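Local coordinates for protein 6-phospho-alpha-glucosidase (Merdibacter massiliensis, PDB 6VC6) that probably hydrolyses 6-phospho-alpha-glucosides to glucose 6-phosphate and an alcohol or sugar, as a family 4 glycosidase that uses NAD and a manganese ion, at residues E174-S179 and D257-T262; N199-F204 and T262-Y267. One frame throughout, in Å; residues are numbered along the deposited sequence.

Contact 1 of 2, residues E174-S179 and D257-T262; sequences ENIMRS and DFLPNT
Helix 172-184, which follows the last parallel strand of the dinucleotide-binding sheet, packs here against the short edge strand 259-260 of the small antiparallel sheet, Ile176 meeting Leu259 through methyl groups. CG2 of Ile176 lies 3.7 Å from CD2 of Leu259, the two side chains running antiparallel and overlapping at their methyls. Ile176 is branched at CB, and its arms serve two partners. While CG2 takes the leucine, CG1 stands anti to the carbonyl carbon (chi1 -74°) and carries CD1 to the backbone beyond the strand, 3.6 Å from CA of Asn261. Met177, present as selenomethionine, leaves the helix pointing away, yet its chain bends at chi2 and chi3 and brings CE back to 4.0 Å from CD2 of Leu259, so one leucine methyl receives both helix residues. No hydrogen bond crosses this buried interface, so branched aliphatic side chains, which need no polar partner, suit it. Polar ends at its border have other partners: Thr262 OG1 bonds to Gln172 at the start of the helix, and Asn261 OD1 caps the backbone N of Tyr263. On the far side of the helix, Arg178 NE meets Glu174 OE2 at 3.2 Å, an i to i+4 salt bridge. Phe204 of the neighbouring strand joins the same apolar cluster, an arrangement characteristic of a helix-on-sheet hydrophobic core, here joining the two family 4 sequence regions.

Contact 2 of 2, residues N199-F204 and T262-Y267; sequences NHYGWF and TYDGYY. With MN (manganese (II) ion), chain E; G6P (6-O-phosphono-alpha-D-glucopyranose), chain F.
His200 binds the manganese ion through NE2 at 2.2 Å, and the ring of Tyr263 covers one face of the imidazole. The sugar's O2 and O3 and the sulfur of Cys170 also bind the metal. The rings stack face to face, centroids 3.9 Å apart and planes at 23°, the side chains running side by side. Both end at the ligand: OH of Tyr263 comes within 3.2 Å of G6P C1, while G6P O3 sits at the imidazole edge. Tyrosine suits the place: a flat face for the histidine, a hydroxyl that reaches the sugar's C1. Behind them Tyr201 and Tyr267 form an offset stack, centroids 4.0 Å apart, planes nearly parallel, CE2 of Tyr201 over the centre of the Tyr267 ring, and a water links His200 O with Tyr267 OH. Replacing Tyr201 with an alanine would probably strip one face of the Tyr267 ring of its stacking partner and open a gap there. Asp264, its CG anti to the carbonyl carbon (chi1 -61°), turns its acid group to the strand. OD1 takes a weak bond from Gly202 N at 3.3 Å; OD2 lies 2.7 Å from Gly202 O, which suggests that the acid holds a proton, and stands over one face of the Trp203 indole, the acid-group and indole planes 53° apart. This is a metal-and-sugar site of the family 4 glycosidase type, its metal-binding histidine covered by a tyrosine, with a tyrosine pair behind.

Both contacts are buried, and they hold neighbouring parts of one small sheet: strand 259-260 of contact 1 pairs with strand 201-209 of contact 2, through probable hydrogen bonds from Phe204 N to Leu259 O and from Asn261 N to Gly202 O. Thr262 belongs to both, where the chain passes from that edge strand toward helix 264-268. Their chemistry differs with place. Contact 1, against helix 172-184, is aliphatic and buries 189 Å²; contact 2, at the manganese and sugar, buries 385 Å² and relies on aromatic rings, an acid group and water. Phe204 bridges them, its CE1 lying 3.6 Å from CE of Met177.

Contact 1 of 2, residues E174-S179 and D257-T262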
# COMPACT_ATOMS: atom_id res chain seq x y z
N GLU A 174 8.59 -0.60 -6.31
CA GLU A 174 8.78 -1.35 -7.55
C GLU A 174 8.30 -0.55 -8.75
O GLU A 174 8.92 -0.60 -9.82
CB GLU A 174 8.05 -2.70 -7.48
CG GLU A 174 8.10 -3.48 -8.80
CD GLU A 174 7.40 -4.81 -8.73
OE1 GLU A 174 7.94 -5.75 -8.11
OE2 GLU A 174 6.29 -4.93 -9.30
N ASN A 175 7.19 0.18 -8.60
CA ASN A 175 6.68 0.98 -9.72
C ASN A 175 7.68 2.05 -10.14
O ASN A 175 7.73 2.42 -11.31
CB ASN A 175 5.34 1.61 -9.35
CG ASN A 175 4.19 0.63 -9.47
OD1 ASN A 175 4.26 -0.34 -10.23
ND2 ASN A 175 3.11 0.89 -8.74
N ILE A 176 8.46 2.57 -9.19
CA ILE A 176 9.51 3.52 -9.54
C ILE A 176 10.63 2.82 -10.31
O ILE A 176 11.16 3.37 -11.29
CB ILE A 176 10.05 4.21 -8.27
CG1 ILE A 176 9.02 5.22 -7.75
CG2 ILE A 176 11.38 4.89 -8.54
CD1 ILE A 176 9.22 5.59 -6.31
N MSE A 177 10.98 1.60 -9.91
CA MSE A 177 11.97 0.81 -10.63
C MSE A 177 11.47 0.49 -12.03
O MSE A 177 12.24 0.49 -12.99
CB MSE A 177 12.29 -0.48 -9.87
CG MSE A 177 13.08 -0.27 -8.58
SE MSE A 177 14.85 0.49 -8.88
CE MSE A 177 14.46 2.36 -8.50
N ARG A 178 10.17 0.21 -12.14
CA ARG A 178 9.56 -0.01 -13.45
C ARG A 178 9.63 1.25 -14.30
O ARG A 178 9.90 1.19 -15.50
CB ARG A 178 8.11 -0.47 -13.29
CG ARG A 178 7.96 -1.89 -12.77
CD ARG A 178 6.50 -2.23 -12.53
NE ARG A 178 6.31 -3.65 -12.24
CZ ARG A 178 6.07 -4.58 -13.17
NH1 ARG A 178 5.99 -4.23 -14.45
NH2 ARG A 178 5.91 -5.85 -12.82
N SER A 179 9.39 2.42 -13.68
CA SER A 179 9.50 3.67 -14.41
C SER A 179 10.94 3.94 -14.83
O SER A 179 11.19 4.47 -15.92
CB SER A 179 8.97 4.83 -13.56
OG SER A 179 7.58 4.68 -13.31
N ASP A 257 20.50 14.41 -4.64
CA ASP A 257 21.26 13.28 -4.13
C ASP A 257 20.59 11.95 -4.47
O ASP A 257 21.19 11.09 -5.12
CB ASP A 257 21.46 13.41 -2.62
CG ASP A 257 22.52 14.44 -2.26
OD1 ASP A 257 23.05 15.09 -3.18
OD2 ASP A 257 22.82 14.58 -1.05
N PHE A 258 19.34 11.77 -4.04
CA PHE A 258 18.68 10.48 -4.11
C PHE A 258 17.44 10.54 -4.99
O PHE A 258 16.82 11.60 -5.15
CB PHE A 258 18.29 9.98 -2.72
CG PHE A 258 19.43 9.97 -1.73
CD1 PHE A 258 20.71 9.62 -2.14
CD2 PHE A 258 19.22 10.31 -0.41
CE1 PHE A 258 21.76 9.61 -1.24
CE2 PHE A 258 20.27 10.30 0.50
CZ PHE A 258 21.54 9.95 0.08
N LEU A 259 17.09 9.40 -5.57
CA LEU A 259 15.86 9.28 -6.35
C LEU A 259 14.67 9.13 -5.40
O LEU A 259 14.64 8.18 -4.61
CB LEU A 259 15.95 8.08 -7.29
CG LEU A 259 14.70 7.72 -8.10
CD1 LEU A 259 14.45 8.75 -9.19
CD2 LEU A 259 14.83 6.33 -8.69
N PRO A 260 13.69 10.02 -5.45
CA PRO A 260 12.65 10.04 -4.41
C PRO A 260 11.44 9.17 -4.73
O PRO A 260 11.02 9.03 -5.88
CB PRO A 260 12.26 11.52 -4.37
CG PRO A 260 12.42 11.97 -5.79
CD PRO A 260 13.56 11.16 -6.37
N ASN A 261 10.89 8.58 -3.67
CA ASN A 261 9.53 8.06 -3.73
C ASN A 261 8.59 9.19 -4.12
O ASN A 261 8.70 10.31 -3.60
CB ASN A 261 9.15 7.48 -2.36
CG ASN A 261 7.84 6.71 -2.39
OD1 ASN A 261 6.80 7.22 -2.82
ND2 ASN A 261 7.88 5.47 -1.92
N THR A 262 7.67 8.91 -5.05
CA THR A 262 6.81 9.98 -5.57
C THR A 262 5.93 10.60 -4.50
O THR A 262 5.43 11.71 -4.69
CB THR A 262 5.94 9.46 -6.72
OG1 THR A 262 4.97 8.54 -6.21
CG2 THR A 262 6.79 8.78 -7.78

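Contact 2 of 2, residues N199-F204 and T262-Y267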
# COMPACT_ATOMS: atom_id res chain seq x y z
N ASN A 199 6.98 3.87 4.69
CA ASN A 199 6.08 3.65 3.57
C ASN A 199 5.58 4.98 3.03
O ASN A 199 5.15 5.85 3.79
CB ASN A 199 4.90 2.78 4.00
CG ASN A 199 3.96 2.48 2.85
OD1 ASN A 199 4.35 1.84 1.88
ND2 ASN A 199 2.72 2.94 2.96
N HIS A 200 5.65 5.14 1.71
CA HIS A 200 5.26 6.37 1.03
C HIS A 200 6.07 7.56 1.54
O HIS A 200 5.56 8.68 1.67
CB HIS A 200 3.75 6.63 1.17
CG HIS A 200 2.90 5.62 0.47
ND1 HIS A 200 1.57 5.45 0.75
CD2 HIS A 200 3.21 4.71 -0.48
CE1 HIS A 200 1.08 4.48 -0.02
NE2 HIS A 200 2.06 4.02 -0.77
N TYR A 201 7.35 7.32 1.81
CA TYR A 201 8.26 8.32 2.35
C TYR A 201 9.68 7.77 2.32
O TYR A 201 10.22 7.39 3.37
CB TYR A 201 7.86 8.70 3.78
CG TYR A 201 8.11 10.15 4.15
CD1 TYR A 201 8.98 10.94 3.42
CD2 TYR A 201 7.47 10.72 5.24
CE1 TYR A 201 9.21 12.27 3.76
CE2 TYR A 201 7.69 12.04 5.60
CZ TYR A 201 8.57 12.81 4.85
OH TYR A 201 8.79 14.12 5.20
N GLY A 202 10.30 7.72 1.14
CA GLY A 202 11.60 7.09 1.04
C GLY A 202 12.40 7.61 -0.14
O GLY A 202 11.93 8.41 -0.94
N TRP A 203 13.64 7.13 -0.22
CA TRP A 203 14.58 7.56 -1.24
C TRP A 203 15.44 6.37 -1.67
O TRP A 203 15.76 5.50 -0.87
CB TRP A 203 15.49 8.69 -0.74
CG TRP A 203 14.78 9.97 -0.44
CD1 TRP A 203 14.59 11.02 -1.29
CD2 TRP A 203 14.16 10.33 0.80
NE1 TRP A 203 13.89 12.02 -0.65
CE2 TRP A 203 13.61 11.62 0.63
CE3 TRP A 203 14.01 9.69 2.03
CZ2 TRP A 203 12.93 12.28 1.65
CZ3 TRP A 203 13.34 10.35 3.04
CH2 TRP A 203 12.80 11.63 2.85
N PHE A 204 15.80 6.37 -2.95
CA PHE A 204 16.75 5.40 -3.49
C PHE A 204 18.13 6.04 -3.51
O PHE A 204 18.35 7.03 -4.22
CB PHE A 204 16.35 4.96 -4.90
CG PHE A 204 15.11 4.12 -4.95
CD1 PHE A 204 15.19 2.74 -4.92
CD2 PHE A 204 13.85 4.71 -5.05
CE1 PHE A 204 14.05 1.95 -4.97
CE2 PHE A 204 12.71 3.93 -5.10
CZ PHE A 204 12.81 2.55 -5.06
N THR A 262 7.67 8.91 -5.05
CA THR A 262 6.81 9.98 -5.57
C THR A 262 5.93 10.60 -4.50
O THR A 262 5.43 11.71 -4.69
CB THR A 262 5.94 9.46 -6.72
OG1 THR A 262 4.97 8.54 -6.21
CG2 THR A 262 6.79 8.78 -7.78
N TYR A 263 5.73 9.91 -3.37
CA TYR A 263 4.97 10.49 -2.27
C TYR A 263 5.76 11.54 -1.50
O TYR A 263 5.17 12.25 -0.69
CB TYR A 263 4.51 9.38 -1.32
CG TYR A 263 3.28 8.66 -1.80
CD1 TYR A 263 2.01 9.21 -1.62
CD2 TYR A 263 3.37 7.43 -2.45
CE1 TYR A 263 0.88 8.55 -2.06
CE2 TYR A 263 2.25 6.77 -2.89
CZ TYR A 263 1.00 7.33 -2.70
OH TYR A 263 -0.13 6.68 -3.14
N ASP A 264 7.07 11.65 -1.74
CA ASP A 264 7.86 12.70 -1.10
C ASP A 264 7.40 14.10 -1.52
O ASP A 264 7.67 15.06 -0.79
CB ASP A 264 9.34 12.54 -1.44
CG ASP A 264 9.91 11.23 -0.95
OD1 ASP A 264 9.15 10.40 -0.42
OD2 ASP A 264 11.14 11.03 -1.10
N GLY A 265 6.73 14.22 -2.66
CA GLY A 265 6.33 15.53 -3.14
C GLY A 265 5.37 16.24 -2.21
O GLY A 265 5.41 17.47 -2.07
N TYR A 266 4.49 15.48 -1.55
CA TYR A 266 3.57 16.08 -0.59
C TYR A 266 4.31 16.70 0.58
O TYR A 266 3.99 17.82 1.01
CB TYR A 266 2.57 15.04 -0.09
CG TYR A 266 1.70 14.43 -1.17
CD1 TYR A 266 0.76 15.21 -1.85
CD2 TYR A 266 1.80 13.09 -1.50
CE1 TYR A 266 -0.04 14.66 -2.83
CE2 TYR A 266 1.00 12.53 -2.48
CZ TYR A 266 0.08 13.32 -3.14
OH TYR A 266 -0.72 12.77 -4.12
N TYR A 267 5.31 16.00 1.11
CA TYR A 267 5.99 16.45 2.32
C TYR A 267 7.00 17.55 2.05
O TYR A 267 7.28 18.37 2.94
CB TYR A 267 6.66 15.27 3.01
CG TYR A 267 5.69 14.22 3.48
CD1 TYR A 267 4.99 14.37 4.68
CD2 TYR A 267 5.44 13.08 2.73
CE1 TYR A 267 4.10 13.42 5.11
CE2 TYR A 267 4.54 12.12 3.15
CZ TYR A 267 3.87 12.29 4.34
OH TYR A 267 2.98 11.34 4.77
MN MN E . 1.59 1.95 -1.28
C1 G6P F . 0.23 4.11 -4.99
C2 G6P F . 0.46 3.45 -3.62
C3 G6P F . -0.79 2.86 -3.00
C4 G6P F . -1.95 3.81 -3.21
C5 G6P F . -2.25 3.82 -4.70
C6 G6P F . -3.33 4.85 -4.99
O1 G6P F . 1.09 3.51 -5.96
O2 G6P F . 1.44 2.42 -3.76
O3 G6P F . -0.60 2.64 -1.60
O4 G6P F . -3.09 3.35 -2.49
O5 G6P F . -1.12 4.16 -5.51
O6 G6P F . -4.01 4.48 -6.18
P G6P F . -5.40 5.19 -6.59
O1P G6P F . -6.42 4.41 -5.80
O2P G6P F . -5.23 6.62 -6.15
O3P G6P F . -5.47 5.02 -8.09
O HOH W 1 3.63 8.79 4.09